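PDB 7CGF: PUM-HD domain-containing protein from Caenorhabditis elegans, which binds RNA through its Pumilio homology domain, consistent with a role in recognising the 3' untranslated regions of messenger RNAs. Local coordinates for residues F40-V45 / V78-G83; R157-A162 / C195-R200; V269-L274 / N310-K315. The protein carries 2 engineered substitutions. All blocks are in the same frame, centred on the assembly; numbering follows the deposited sequence.

Contact 1 (F40-V45 / V78-G83); sequences FAKDQV and VDDIFG. With nucleotides of chain B.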
loop_
_atom_site.group_PDB
_atom_site.type_symbol
_atom_site.label_atom_id
_atom_site.label_comp_id
_atom_site.label_asym_id
_atom_site.label_seq_id
_atom_site.Cartn_x
_atom_site.Cartn_y
_atom_site.Cartn_z
ATOM N N PHE A 40 13.705 31.779 -4.024
ATOM C CA PHE A 40 13.254 31.157 -5.261
ATOM C C PHE A 40 12.549 29.829 -4.982
ATOM O O PHE A 40 11.469 29.567 -5.523
ATOM C CB PHE A 40 14.438 30.935 -6.204
ATOM C CG PHE A 40 14.594 32.011 -7.252
ATOM C CD1 PHE A 40 15.247 33.193 -6.966
ATOM C CD2 PHE A 40 14.098 31.812 -8.529
ATOM C CE1 PHE A 40 15.394 34.175 -7.943
ATOM C CE2 PHE A 40 14.241 32.790 -9.512
ATOM C CZ PHE A 40 14.883 33.973 -9.210
ATOM N N ALA A 41 13.145 28.995 -4.128
ATOM C CA ALA A 41 12.649 27.630 -3.951
ATOM C C ALA A 41 11.310 27.602 -3.227
ATOM O O ALA A 41 10.520 26.665 -3.433
ATOM C CB ALA A 41 13.673 26.777 -3.202
ATOM N N LYS A 42 11.018 28.619 -2.405
ATOM C CA LYS A 42 9.736 28.692 -1.708
ATOM C C LYS A 42 8.656 29.410 -2.504
ATOM O O LYS A 42 7.536 29.573 -1.997
ATOM C CB LYS A 42 9.908 29.370 -0.340
ATOM C CG LYS A 42 10.847 28.602 0.548
ATOM C CD LYS A 42 11.038 29.245 1.919
ATOM C CE LYS A 42 9.771 29.207 2.740
ATOM N NZ LYS A 42 9.990 29.872 4.060
ATOM N N ASP A 43 8.972 29.848 -3.719
ATOM C CA ASP A 43 8.050 30.552 -4.596
ATOM C C ASP A 43 7.564 29.612 -5.690
ATOM O O ASP A 43 8.337 28.791 -6.191
ATOM C CB ASP A 43 8.749 31.761 -5.218
ATOM C CG ASP A 43 7.830 32.585 -6.076
ATOM O OD1 ASP A 43 7.093 33.420 -5.503
ATOM O OD2 ASP A 43 7.858 32.407 -7.313
ATOM N N GLN A 44 6.282 29.728 -6.045
ATOM C CA GLN A 44 5.691 28.828 -7.040
ATOM C C GLN A 44 6.416 28.958 -8.376
ATOM O O GLN A 44 6.804 27.954 -8.996
ATOM C CB GLN A 44 4.196 29.144 -7.172
ATOM C CG GLN A 44 3.468 28.537 -8.356
ATOM C CD GLN A 44 3.214 27.088 -8.147
ATOM O OE1 GLN A 44 2.091 26.670 -7.856
ATOM N NE2 GLN A 44 4.272 26.290 -8.260
ATOM N N VAL A 45 6.652 30.197 -8.806
ATOM C CA VAL A 45 7.338 30.442 -10.070
ATOM C C VAL A 45 8.816 30.101 -9.956
ATOM O O VAL A 45 9.390 29.471 -10.852
ATOM C CB VAL A 45 7.145 31.902 -10.508
ATOM C CG1 VAL A 45 8.017 32.194 -11.724
ATOM C CG2 VAL A 45 5.693 32.168 -10.788
ATOM N N VAL A 78 12.516 21.405 3.184
ATOM C CA VAL A 78 12.007 20.041 3.004
ATOM C C VAL A 78 10.506 19.957 3.257
ATOM O O VAL A 78 9.821 19.167 2.601
ATOM C CB VAL A 78 12.753 19.001 3.865
ATOM C CG1 VAL A 78 14.156 18.776 3.323
ATOM C CG2 VAL A 78 12.764 19.390 5.348
ATOM N N ASP A 79 9.973 20.721 4.215
ATOM C CA ASP A 79 8.525 20.729 4.418
ATOM C C ASP A 79 7.880 21.987 3.860
ATOM O O ASP A 79 6.898 22.493 4.426
ATOM C CB ASP A 79 8.148 20.554 5.891
ATOM C CG ASP A 79 6.726 20.023 6.056
ATOM O OD1 ASP A 79 6.347 19.166 5.238
ATOM O OD2 ASP A 79 5.974 20.464 6.966
ATOM N N ASP A 80 8.397 22.514 2.751
ATOM C CA ASP A 80 7.743 23.618 2.071
ATOM C C ASP A 80 6.992 23.119 0.842
ATOM O O ASP A 80 7.482 22.256 0.103
ATOM C CB ASP A 80 8.747 24.686 1.648
ATOM C CG ASP A 80 8.068 25.855 0.988
ATOM O OD1 ASP A 80 7.431 26.652 1.712
ATOM O OD2 ASP A 80 8.137 25.964 -0.243
ATOM N N ILE A 81 5.820 23.717 0.619
ATOM C CA ILE A 81 4.891 23.313 -0.439
ATOM C C ILE A 81 5.564 23.318 -1.811
ATOM O O ILE A 81 5.258 22.475 -2.661
ATOM C CB ILE A 81 3.648 24.228 -0.409
ATOM C CG1 ILE A 81 2.636 23.816 -1.490
ATOM C CG2 ILE A 81 4.051 25.713 -0.549
ATOM C CD1 ILE A 81 1.329 24.602 -1.427
ATOM N N PHE A 82 6.466 24.277 -2.059
ATOM C CA PHE A 82 7.211 24.362 -3.315
ATOM C C PHE A 82 8.671 23.970 -3.182
ATOM O O PHE A 82 9.241 23.431 -4.139
ATOM C CB PHE A 82 7.123 25.791 -3.884
ATOM C CG PHE A 82 5.710 26.259 -4.065
ATOM C CD1 PHE A 82 4.790 25.465 -4.745
ATOM C CD2 PHE A 82 5.282 27.459 -3.501
ATOM C CE1 PHE A 82 3.480 25.861 -4.902
ATOM C CE2 PHE A 82 3.978 27.878 -3.658
ATOM C CZ PHE A 82 3.065 27.090 -4.340
ATOM N N GLY A 83 9.280 24.192 -2.012
ATOM C CA GLY A 83 10.684 23.890 -1.831
ATOM C C GLY A 83 10.989 22.408 -1.774
ATOM O O GLY A 83 12.120 22.004 -2.082
ATOM P P A B 8 -1.637 19.581 -4.976
ATOM O OP1 A B 8 -2.937 20.258 -4.715
ATOM O OP2 A B 8 -1.423 18.552 -6.039
ATOM O "O5'" A B 8 -0.583 20.716 -5.306
ATOM C "C5'" A B 8 -0.514 21.902 -4.534
ATOM C "C4'" A B 8 0.110 23.009 -5.339
ATOM O "O4'" A B 8 1.478 22.637 -5.690
ATOM C "C3'" A B 8 -0.597 23.316 -6.661
ATOM O "O3'" A B 8 -0.493 24.716 -6.912
ATOM C "C2'" A B 8 0.263 22.571 -7.673
ATOM O "O2'" A B 8 0.157 23.047 -9.002
ATOM C "C1'" A B 8 1.652 22.795 -7.081
ATOM N N9 A B 8 2.689 21.865 -7.544
ATOM C C8 A B 8 2.570 20.519 -7.734
ATOM N N7 A B 8 3.673 19.953 -8.180
ATOM C C5 A B 8 4.585 21.012 -8.261
ATOM C C6 A B 8 5.927 21.094 -8.655
ATOM N N6 A B 8 6.677 20.061 -9.054
ATOM N N1 A B 8 6.515 22.313 -8.621
ATOM C C2 A B 8 5.810 23.378 -8.229
ATOM N N3 A B 8 4.548 23.413 -7.834
ATOM C C4 A B 8 3.983 22.194 -7.872
HETATM O O HOH W 1 6.358 28.705 0.408
#

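Contact 2 (R157-A162 / C195-R200); sequences RVVQKA and CRVVQR. Engineered in segment 157-162: Arg157 (natural residue His). With nucleotides of chain B.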
loop_
_atom_site.group_PDB
_atom_site.type_symbol
_atom_site.label_atom_id
_atom_site.label_comp_id
_atom_site.label_asym_id
_atom_site.label_seq_id
_atom_site.Cartn_x
_atom_site.Cartn_y
_atom_site.Cartn_z
ATOM N N ARG A 157 3.754 6.018 4.695
ATOM C CA ARG A 157 4.246 5.958 3.327
ATOM C C ARG A 157 5.768 5.874 3.295
ATOM O O ARG A 157 6.336 5.214 2.416
ATOM C CB ARG A 157 3.764 7.185 2.548
ATOM C CG ARG A 157 2.239 7.414 2.601
ATOM C CD ARG A 157 1.482 6.147 2.200
ATOM N NE ARG A 157 1.548 5.837 0.771
ATOM C CZ ARG A 157 0.697 6.348 -0.114
ATOM N NH1 ARG A 157 -0.233 7.195 0.305
ATOM N NH2 ARG A 157 0.776 6.028 -1.399
ATOM N N VAL A 158 6.425 6.525 4.253
ATOM C CA VAL A 158 7.866 6.369 4.425
ATOM C C VAL A 158 8.191 4.927 4.794
ATOM O O VAL A 158 9.150 4.337 4.276
ATOM C CB VAL A 158 8.388 7.351 5.491
ATOM C CG1 VAL A 158 9.885 7.149 5.715
ATOM C CG2 VAL A 158 8.059 8.805 5.100
ATOM N N VAL A 159 7.409 4.341 5.714
ATOM C CA VAL A 159 7.642 2.949 6.121
ATOM C C VAL A 159 7.382 2.000 4.959
ATOM O O VAL A 159 8.126 1.031 4.753
ATOM C CB VAL A 159 6.777 2.596 7.344
ATOM C CG1 VAL A 159 6.862 1.078 7.674
ATOM C CG2 VAL A 159 7.219 3.401 8.533
ATOM N N GLN A 160 6.312 2.235 4.198
ATOM C CA GLN A 160 6.047 1.348 3.066
ATOM C C GLN A 160 7.163 1.431 2.033
ATOM O O GLN A 160 7.572 0.406 1.473
ATOM C CB GLN A 160 4.711 1.683 2.422
ATOM C CG GLN A 160 3.527 1.220 3.261
ATOM C CD GLN A 160 2.226 1.736 2.693
ATOM O OE1 GLN A 160 1.767 1.273 1.646
ATOM N NE2 GLN A 160 1.627 2.710 3.378
ATOM N N LYS A 161 7.658 2.641 1.755
ATOM C CA LYS A 161 8.765 2.774 0.813
ATOM C C LYS A 161 9.989 2.019 1.308
ATOM O O LYS A 161 10.688 1.369 0.520
ATOM C CB LYS A 161 9.102 4.253 0.590
ATOM C CG LYS A 161 10.145 4.507 -0.508
ATOM C CD LYS A 161 9.644 4.034 -1.868
ATOM C CE LYS A 161 8.847 5.102 -2.600
ATOM N NZ LYS A 161 8.451 4.637 -3.966
ATOM N N ALA A 162 10.269 2.093 2.614
ATOM C CA ALA A 162 11.400 1.347 3.165
ATOM C C ALA A 162 11.245 -0.151 2.915
ATOM O O ALA A 162 12.201 -0.833 2.515
ATOM C CB ALA A 162 11.532 1.620 4.661
ATOM N N CYS A 195 -2.608 -0.761 8.125
ATOM C CA CYS A 195 -2.932 -1.967 7.366
ATOM C C CYS A 195 -2.103 -2.050 6.095
ATOM O O CYS A 195 -1.798 -3.152 5.630
ATOM C CB CYS A 195 -4.422 -2.021 7.033
ATOM S SG CYS A 195 -4.947 -0.753 5.828
ATOM N N ARG A 196 -1.697 -0.898 5.552
ATOM C CA ARG A 196 -0.888 -0.867 4.347
ATOM C C ARG A 196 0.540 -1.281 4.648
ATOM O O ARG A 196 1.207 -1.897 3.813
ATOM C CB ARG A 196 -0.917 0.545 3.751
ATOM C CG ARG A 196 -2.328 1.051 3.430
ATOM C CD ARG A 196 -2.852 0.490 2.102
ATOM N NE ARG A 196 -4.068 1.206 1.703
ATOM C CZ ARG A 196 -4.568 1.226 0.470
ATOM N NH1 ARG A 196 -3.959 0.588 -0.511
ATOM N NH2 ARG A 196 -5.677 1.915 0.219
ATOM N N VAL A 197 1.024 -0.924 5.834
ATOM C CA VAL A 197 2.331 -1.396 6.279
ATOM C C VAL A 197 2.331 -2.913 6.401
ATOM O O VAL A 197 3.256 -3.582 5.937
ATOM C CB VAL A 197 2.714 -0.723 7.604
ATOM C CG1 VAL A 197 3.995 -1.363 8.164
ATOM C CG2 VAL A 197 2.942 0.764 7.369
ATOM N N VAL A 198 1.290 -3.475 7.015
ATOM C CA VAL A 198 1.216 -4.934 7.141
ATOM C C VAL A 198 1.182 -5.585 5.766
ATOM O O VAL A 198 1.882 -6.576 5.512
ATOM C CB VAL A 198 0.001 -5.346 7.986
ATOM C CG1 VAL A 198 -0.119 -6.899 8.051
ATOM C CG2 VAL A 198 0.066 -4.745 9.381
ATOM N N GLN A 199 0.378 -5.038 4.847
ATOM C CA GLN A 199 0.324 -5.606 3.505
ATOM C C GLN A 199 1.684 -5.556 2.819
ATOM O O GLN A 199 2.085 -6.525 2.157
ATOM C CB GLN A 199 -0.724 -4.883 2.667
ATOM C CG GLN A 199 -2.125 -5.194 3.151
ATOM C CD GLN A 199 -3.161 -4.320 2.496
ATOM O OE1 GLN A 199 -3.396 -4.421 1.291
ATOM N NE2 GLN A 199 -3.785 -3.434 3.286
ATOM N N ARG A 200 2.395 -4.430 2.940
ATOM C CA ARG A 200 3.699 -4.305 2.299
ATOM C C ARG A 200 4.686 -5.318 2.872
ATOM O O ARG A 200 5.461 -5.938 2.128
ATOM C CB ARG A 200 4.212 -2.867 2.447
ATOM C CG ARG A 200 4.984 -2.315 1.252
ATOM C CD ARG A 200 4.155 -2.238 -0.030
ATOM N NE ARG A 200 2.981 -1.385 0.131
ATOM C CZ ARG A 200 1.716 -1.797 0.020
ATOM N NH1 ARG A 200 0.713 -0.940 0.200
ATOM N NH2 ARG A 200 1.439 -3.049 -0.288
ATOM P P G B 5 -9.004 5.757 0.212
ATOM O OP1 G B 5 -9.434 7.137 0.535
ATOM O OP2 G B 5 -8.978 5.309 -1.203
ATOM O "O5'" G B 5 -7.535 5.527 0.792
ATOM C "C5'" G B 5 -7.257 5.656 2.180
ATOM C "C4'" G B 5 -5.772 5.629 2.458
ATOM O "O4'" G B 5 -5.171 4.462 1.846
ATOM C "C3'" G B 5 -4.972 6.795 1.905
ATOM O "O3'" G B 5 -5.035 7.916 2.759
ATOM C "C2'" G B 5 -3.566 6.218 1.769
ATOM O "O2'" G B 5 -2.885 6.245 3.014
ATOM C "C1'" G B 5 -3.860 4.760 1.418
ATOM N N9 G B 5 -3.772 4.496 -0.027
ATOM C C8 G B 5 -4.712 4.779 -0.989
ATOM N N7 G B 5 -4.346 4.403 -2.184
ATOM C C5 G B 5 -3.087 3.846 -1.991
ATOM C C6 G B 5 -2.192 3.264 -2.919
ATOM O O6 G B 5 -2.321 3.125 -4.144
ATOM N N1 G B 5 -1.034 2.818 -2.292
ATOM C C2 G B 5 -0.760 2.903 -0.948
ATOM N N2 G B 5 0.429 2.404 -0.576
ATOM N N3 G B 5 -1.583 3.451 -0.061
ATOM C C4 G B 5 -2.718 3.895 -0.660
ATOM P P A B 4 -13.791 2.057 -1.644
ATOM O OP1 A B 4 -14.391 3.411 -1.605
ATOM O OP2 A B 4 -13.441 1.440 -2.942
ATOM O "O5'" A B 4 -12.485 2.106 -0.748
ATOM C "C5'" A B 4 -12.467 2.928 0.401
ATOM C "C4'" A B 4 -11.244 2.703 1.246
ATOM O "O4'" A B 4 -10.879 1.304 1.260
ATOM C "C3'" A B 4 -9.959 3.384 0.817
ATOM O "O3'" A B 4 -9.940 4.774 1.079
ATOM C "C2'" A B 4 -8.927 2.613 1.624
ATOM O "O2'" A B 4 -8.934 3.056 2.971
ATOM C "C1'" A B 4 -9.512 1.199 1.591
ATOM N N9 A B 4 -8.789 0.317 0.657
ATOM C C8 A B 4 -8.841 0.035 -0.687
ATOM N N7 A B 4 -7.927 -0.856 -1.050
ATOM C C5 A B 4 -7.234 -1.149 0.134
ATOM C C6 A B 4 -6.162 -1.986 0.508
ATOM N N6 A B 4 -5.469 -2.794 -0.298
ATOM N N1 A B 4 -5.792 -1.983 1.802
ATOM C C2 A B 4 -6.410 -1.224 2.679
ATOM N N3 A B 4 -7.424 -0.395 2.455
ATOM C C4 A B 4 -7.770 -0.418 1.165
ATOM P P A B 6 -5.059 9.406 2.166
ATOM O OP1 A B 6 -5.393 10.251 3.334
ATOM O OP2 A B 6 -5.818 9.473 0.897
ATOM O "O5'" A B 6 -3.533 9.689 1.794
ATOM C "C5'" A B 6 -3.205 10.670 0.819
ATOM C "C4'" A B 6 -2.338 11.766 1.391
ATOM O "O4'" A B 6 -1.167 11.196 2.015
ATOM C "C3'" A B 6 -1.796 12.740 0.362
ATOM O "O3'" A B 6 -2.729 13.771 0.115
ATOM C "C2'" A B 6 -0.492 13.243 0.982
ATOM O "O2'" A B 6 -0.747 14.336 1.859
ATOM C "C1'" A B 6 -0.045 12.035 1.813
ATOM N N9 A B 6 1.020 11.227 1.175
ATOM C C8 A B 6 2.275 11.000 1.705
ATOM N N7 A B 6 3.041 10.233 0.940
ATOM C C5 A B 6 2.229 9.948 -0.159
ATOM C C6 A B 6 2.440 9.189 -1.331
ATOM N N6 A B 6 3.579 8.537 -1.591
ATOM N N1 A B 6 1.443 9.106 -2.234
ATOM C C2 A B 6 0.291 9.746 -1.987
ATOM N N3 A B 6 -0.029 10.487 -0.929
ATOM C C4 A B 6 0.981 10.547 -0.029
#

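Contact 3 (V269-L274 / N310-K315); sequences VIEKCL and NYVVQK. With nucleotides of chain B.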
loop_
_atom_site.group_PDB
_atom_site.type_symbol
_atom_site.label_atom_id
_atom_site.label_comp_id
_atom_site.label_asym_id
_atom_site.label_seq_id
_atom_site.Cartn_x
_atom_site.Cartn_y
_atom_site.Cartn_z
ATOM N N VAL A 269 -13.058 -11.869 1.337
ATOM C CA VAL A 269 -12.057 -12.876 1.681
ATOM C C VAL A 269 -12.383 -14.208 1.007
ATOM O O VAL A 269 -11.491 -14.879 0.475
ATOM C CB VAL A 269 -11.953 -13.000 3.212
ATOM C CG1 VAL A 269 -11.100 -14.214 3.633
ATOM C CG2 VAL A 269 -11.403 -11.708 3.800
ATOM N N ILE A 270 -13.663 -14.593 0.975
ATOM C CA ILE A 270 -14.019 -15.836 0.283
ATOM C C ILE A 270 -13.700 -15.719 -1.198
ATOM O O ILE A 270 -13.193 -16.662 -1.810
ATOM C CB ILE A 270 -15.501 -16.198 0.488
ATOM C CG1 ILE A 270 -15.866 -16.202 1.953
ATOM C CG2 ILE A 270 -15.794 -17.580 -0.126
ATOM C CD1 ILE A 270 -17.313 -16.562 2.183
ATOM N N GLU A 271 -13.997 -14.565 -1.802
ATOM C CA GLU A 271 -13.681 -14.384 -3.211
ATOM C C GLU A 271 -12.193 -14.559 -3.464
ATOM O O GLU A 271 -11.793 -15.183 -4.453
ATOM C CB GLU A 271 -14.154 -13.012 -3.688
ATOM C CG GLU A 271 -15.662 -12.892 -3.684
ATOM C CD GLU A 271 -16.152 -11.658 -4.428
ATOM O OE1 GLU A 271 -15.505 -11.260 -5.423
ATOM O OE2 GLU A 271 -17.179 -11.085 -4.010
ATOM N N LYS A 272 -11.359 -14.035 -2.562
ATOM C CA LYS A 272 -9.920 -14.160 -2.738
ATOM C C LYS A 272 -9.490 -15.617 -2.669
ATOM O O LYS A 272 -8.597 -16.044 -3.414
ATOM C CB LYS A 272 -9.189 -13.330 -1.681
ATOM C CG LYS A 272 -7.686 -13.253 -1.876
ATOM C CD LYS A 272 -7.320 -12.362 -3.051
ATOM C CE LYS A 272 -5.802 -12.282 -3.205
ATOM N NZ LYS A 272 -5.391 -11.439 -4.357
ATOM N N CYS A 273 -10.088 -16.384 -1.756
ATOM C CA CYS A 273 -9.816 -17.822 -1.695
ATOM C C CYS A 273 -10.125 -18.503 -3.019
ATOM O O CYS A 273 -9.397 -19.409 -3.451
ATOM C CB CYS A 273 -10.639 -18.476 -0.593
ATOM S SG CYS A 273 -10.141 -18.051 1.091
ATOM N N LEU A 274 -11.223 -18.105 -3.659
ATOM C CA LEU A 274 -11.623 -18.762 -4.901
ATOM C C LEU A 274 -10.723 -18.365 -6.063
ATOM O O LEU A 274 -10.489 -19.177 -6.967
ATOM C CB LEU A 274 -13.082 -18.434 -5.207
ATOM C CG LEU A 274 -14.102 -19.034 -4.242
ATOM C CD1 LEU A 274 -15.416 -18.279 -4.344
ATOM C CD2 LEU A 274 -14.326 -20.533 -4.492
ATOM N N ASN A 310 -24.450 -13.198 -2.658
ATOM C CA ASN A 310 -24.753 -13.462 -4.059
ATOM C C ASN A 310 -23.536 -13.224 -4.941
ATOM O O ASN A 310 -23.334 -13.941 -5.927
ATOM C CB ASN A 310 -25.968 -12.629 -4.529
ATOM C CG ASN A 310 -25.623 -11.177 -4.864
ATOM O OD1 ASN A 310 -25.251 -10.857 -5.997
ATOM N ND2 ASN A 310 -25.794 -10.295 -3.891
ATOM N N TYR A 311 -22.685 -12.260 -4.580
ATOM C CA TYR A 311 -21.449 -12.081 -5.324
ATOM C C TYR A 311 -20.491 -13.239 -5.094
ATOM O O TYR A 311 -19.728 -13.596 -5.998
ATOM C CB TYR A 311 -20.768 -10.769 -4.933
ATOM C CG TYR A 311 -21.526 -9.533 -5.334
ATOM C CD1 TYR A 311 -21.470 -9.053 -6.644
ATOM C CD2 TYR A 311 -22.283 -8.839 -4.404
ATOM C CE1 TYR A 311 -22.155 -7.899 -7.009
ATOM C CE2 TYR A 311 -22.971 -7.683 -4.762
ATOM C CZ TYR A 311 -22.903 -7.227 -6.062
ATOM O OH TYR A 311 -23.592 -6.076 -6.392
ATOM N N VAL A 312 -20.488 -13.804 -3.888
ATOM C CA VAL A 312 -19.611 -14.941 -3.627
ATOM C C VAL A 312 -20.039 -16.126 -4.471
ATOM O O VAL A 312 -19.200 -16.854 -5.012
ATOM C CB VAL A 312 -19.596 -15.297 -2.132
ATOM C CG1 VAL A 312 -18.647 -16.480 -1.880
ATOM C CG2 VAL A 312 -19.199 -14.081 -1.297
ATOM N N VAL A 313 -21.353 -16.327 -4.619
ATOM C CA VAL A 313 -21.830 -17.442 -5.442
ATOM C C VAL A 313 -21.445 -17.223 -6.898
ATOM O O VAL A 313 -20.972 -18.141 -7.579
ATOM C CB VAL A 313 -23.351 -17.631 -5.264
ATOM C CG1 VAL A 313 -23.880 -18.707 -6.233
ATOM C CG2 VAL A 313 -23.678 -18.009 -3.838
ATOM N N GLN A 314 -21.610 -15.997 -7.396
ATOM C CA GLN A 314 -21.177 -15.697 -8.753
ATOM C C GLN A 314 -19.689 -15.986 -8.935
ATOM O O GLN A 314 -19.278 -16.571 -9.941
ATOM C CB GLN A 314 -21.495 -14.238 -9.084
ATOM C CG GLN A 314 -21.043 -13.803 -10.464
ATOM C CD GLN A 314 -21.955 -14.333 -11.551
ATOM O OE1 GLN A 314 -23.166 -14.446 -11.353
ATOM N NE2 GLN A 314 -21.384 -14.661 -12.705
ATOM N N LYS A 315 -18.862 -15.581 -7.968
ATOM C CA LYS A 315 -17.430 -15.844 -8.076
ATOM C C LYS A 315 -17.135 -17.343 -8.097
ATOM O O LYS A 315 -16.236 -17.795 -8.810
ATOM C CB LYS A 315 -16.701 -15.163 -6.917
ATOM C CG LYS A 315 -15.180 -15.285 -6.955
ATOM C CD LYS A 315 -14.557 -14.605 -8.173
ATOM C CE LYS A 315 -14.781 -13.097 -8.172
ATOM N NZ LYS A 315 -13.868 -12.446 -9.145
ATOM P P G B 2 -23.798 -1.659 -5.340
ATOM O OP1 G B 2 -23.675 -0.216 -5.028
ATOM O OP2 G B 2 -23.296 -2.139 -6.638
ATOM O "O5'" G B 2 -22.997 -2.413 -4.181
ATOM C "C5'" G B 2 -23.459 -2.376 -2.842
ATOM C "C4'" G B 2 -22.485 -3.064 -1.919
ATOM O "O4'" G B 2 -22.411 -4.472 -2.257
ATOM C "C3'" G B 2 -21.047 -2.586 -2.019
ATOM O "O3'" G B 2 -20.843 -1.394 -1.285
ATOM C "C2'" G B 2 -20.260 -3.796 -1.506
ATOM O "O2'" G B 2 -20.298 -3.874 -0.089
ATOM C "C1'" G B 2 -21.095 -4.952 -2.058
ATOM N N9 G B 2 -20.555 -5.460 -3.332
ATOM C C8 G B 2 -20.659 -4.942 -4.604
ATOM N N7 G B 2 -20.033 -5.648 -5.509
ATOM C C5 G B 2 -19.470 -6.701 -4.793
ATOM C C6 G B 2 -18.677 -7.798 -5.219
ATOM O O6 G B 2 -18.290 -8.087 -6.355
ATOM N N1 G B 2 -18.335 -8.627 -4.146
ATOM C C2 G B 2 -18.719 -8.425 -2.849
ATOM N N2 G B 2 -18.273 -9.330 -1.962
ATOM N N3 G B 2 -19.447 -7.392 -2.431
ATOM C C4 G B 2 -19.787 -6.592 -3.460
ATOM P P U B 1 -28.116 -3.347 -9.697
ATOM O OP1 U B 1 -29.218 -4.141 -9.083
ATOM O OP2 U B 1 -27.367 -3.945 -10.843
ATOM O "O5'" U B 1 -27.100 -2.882 -8.548
ATOM C "C5'" U B 1 -27.547 -2.115 -7.434
ATOM C "C4'" U B 1 -27.384 -2.860 -6.130
ATOM O "O4'" U B 1 -27.998 -4.174 -6.237
ATOM C "C3'" U B 1 -25.952 -3.151 -5.696
ATOM O "O3'" U B 1 -25.333 -2.047 -5.052
ATOM C "C2'" U B 1 -26.114 -4.376 -4.804
ATOM O "O2'" U B 1 -26.574 -4.031 -3.507
ATOM C "C1'" U B 1 -27.242 -5.125 -5.518
ATOM N N1 U B 1 -26.700 -6.116 -6.470
ATOM C C2 U B 1 -26.371 -7.358 -5.957
ATOM O O2 U B 1 -26.532 -7.662 -4.789
ATOM N N3 U B 1 -25.848 -8.225 -6.877
ATOM C C4 U B 1 -25.624 -7.982 -8.207
ATOM O O4 U B 1 -25.148 -8.869 -8.891
ATOM C C5 U B 1 -25.974 -6.671 -8.666
ATOM C C6 U B 1 -26.485 -5.809 -7.791
#

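Contact 1 (F40-V45 / V78-G83)
Gln44 and Phe82 carry this contact, the glutamine passing over the phenylalanine ring at about a right angle. It joins two neighbouring predicted Pumilio repeats on the RNA-binding surface, where helix 37-41 gives way to helix 44-56 and faces the turn before helix 83-89. Gln44 CB lies over the face, 3.9 Å from the Phe82 ring centroid, a CH-pi contact. With CG anti to the backbone N (chi1 167°), a bend at the next bond brings CD and OE1 back to Phe82 CE1, OE1 at 3.4 Å, the amide plane turned 43° from the ring. At the tip, Gln44 NE2 donates a nearly straight bond (163°) to N3 of A8 of chain B, at 2.9 Å, and Gln44 OE1 accepts a weak one from its O3'. Ile81 CG2 covers the opposite ring face, and Lys42 O lies at the edge, in plane, 3.4 Å from Phe82 CD2. Asp80 caps the turn: its OD2 accepts from Gly83 N at 2.8 Å through the anti lone pair, and from Phe82 N above the carboxylate plane. A water donates to both Lys42 O and Asp80 OD1. The ring thus probably helps hold an amide whose bond to N3 would not by itself tell adenine from guanine.

Contact 2 (R157-A162 / C195-R200)
Gln160 and Val197 mark the closest backbone approach, CA to CA 5.6 Å, between two helical segments that run parallel, their axes 1° apart in direction and 9.3 Å at closest approach. Below the RNA surface, Val159 CG1 meets Val197 CG1 at 3.8 Å, the two side chains crossing at about a right angle. Gln160 reaches across with its chain extended beyond CG, laying its amide against Arg196 CB. Arg200, its chain folded back, donates from NH1 to Gln160 OE1 at 2.8 Å, tilted 27° from the carbonyl plane, and weakly from NE; N2 of G5 of chain B donates to the same oxygen, also at 2.8 Å. Glu203 pairs with Arg200 NH2. Arg196 sends its guanidinium between bases, N9 of G5 of chain B and C5 of A4 of chain B lying 3.2 and 3.3 Å from its opposite faces. The engineered Arg157 is similarly layered between G5 and A6 of chain B. Such parallel helices, offering base-contacting and base-layering side chains, form the RNA-binding surface of adjacent Pumilio repeats. The Arg200 NH1 bond, with that of Gln160 NE2 to Cys156 O, probably helps fix the Gln160 amide, and may polarise it, as an acceptor for the guanine amino group.

Contact 3 (V269-L274 / N310-K315)
Glu271 and Lys315 cross at about a right angle, the glutamate extended beyond CG, while the lysine's bends bring CE rather than NZ to the carboxylate. Their contact is through the aliphatic part of the lysine: Glu271 OE1 is 3.4 Å from Lys315 CE, but 4.2 Å from Lys315 NZ, too far for a salt bridge, and the ammonium pairs instead with Glu275. The other oxygen, Glu271 OE2, takes two bonds from G2 of chain B, N1 at 2.7 Å (153°) and N2 at 2.9 Å (140°). Leu274 runs alongside Lys315, the two pointing opposite ways, CD1 against CG. Deeper down, Ile270 and Val312 also cross at about a right angle, Ile270 CG2 meeting Val312 CG1 at 3.5 Å.

Tyr311 starts beside Glu271, where its CB lies 3.7 Å from Glu271 OE2, and its ring then leads away to lie with a face over the guanine. C5 of G2 of chain B lies 3.3 Å above the ring plane, over its centre, so the base read by Glu271 at its Watson-Crick edge is also covered on a face by Tyr311. Asn310 pairs with U1 of chain B, accepting from N3 at 2.8 Å along a nearly straight line (176°) and donating to O2. Parallel neighbouring helices, edge-reading side chains and a residue laid over the base face are typical of the Pumilio repeat surface, here in its classic one-repeat-to-one-base mode.

Overall arrangement
The three contacts follow one another along the chain and across a single all-helical array, the Pumilio homology domain. Centres of contacts 1 and 2 lie about 27 Å apart, as do those of contacts 2 and 3, while those of contacts 1 and 3 are about 49 Å apart on opposite sides of the chain's centre. None touches another. Each joins two predicted neighbouring repeats: contact 1 sets helices 37-41 and 44-56 against the turn before helix 83-89, contact 2 pairs helices 155-165 and 194-204, and contact 3 helices 266-276 and 309-319. The RNA runs antiparallel to the protein, from U1 and G2 at contact 3 to A8 at contact 1, so the repeats together form one continuous surface for successive bases.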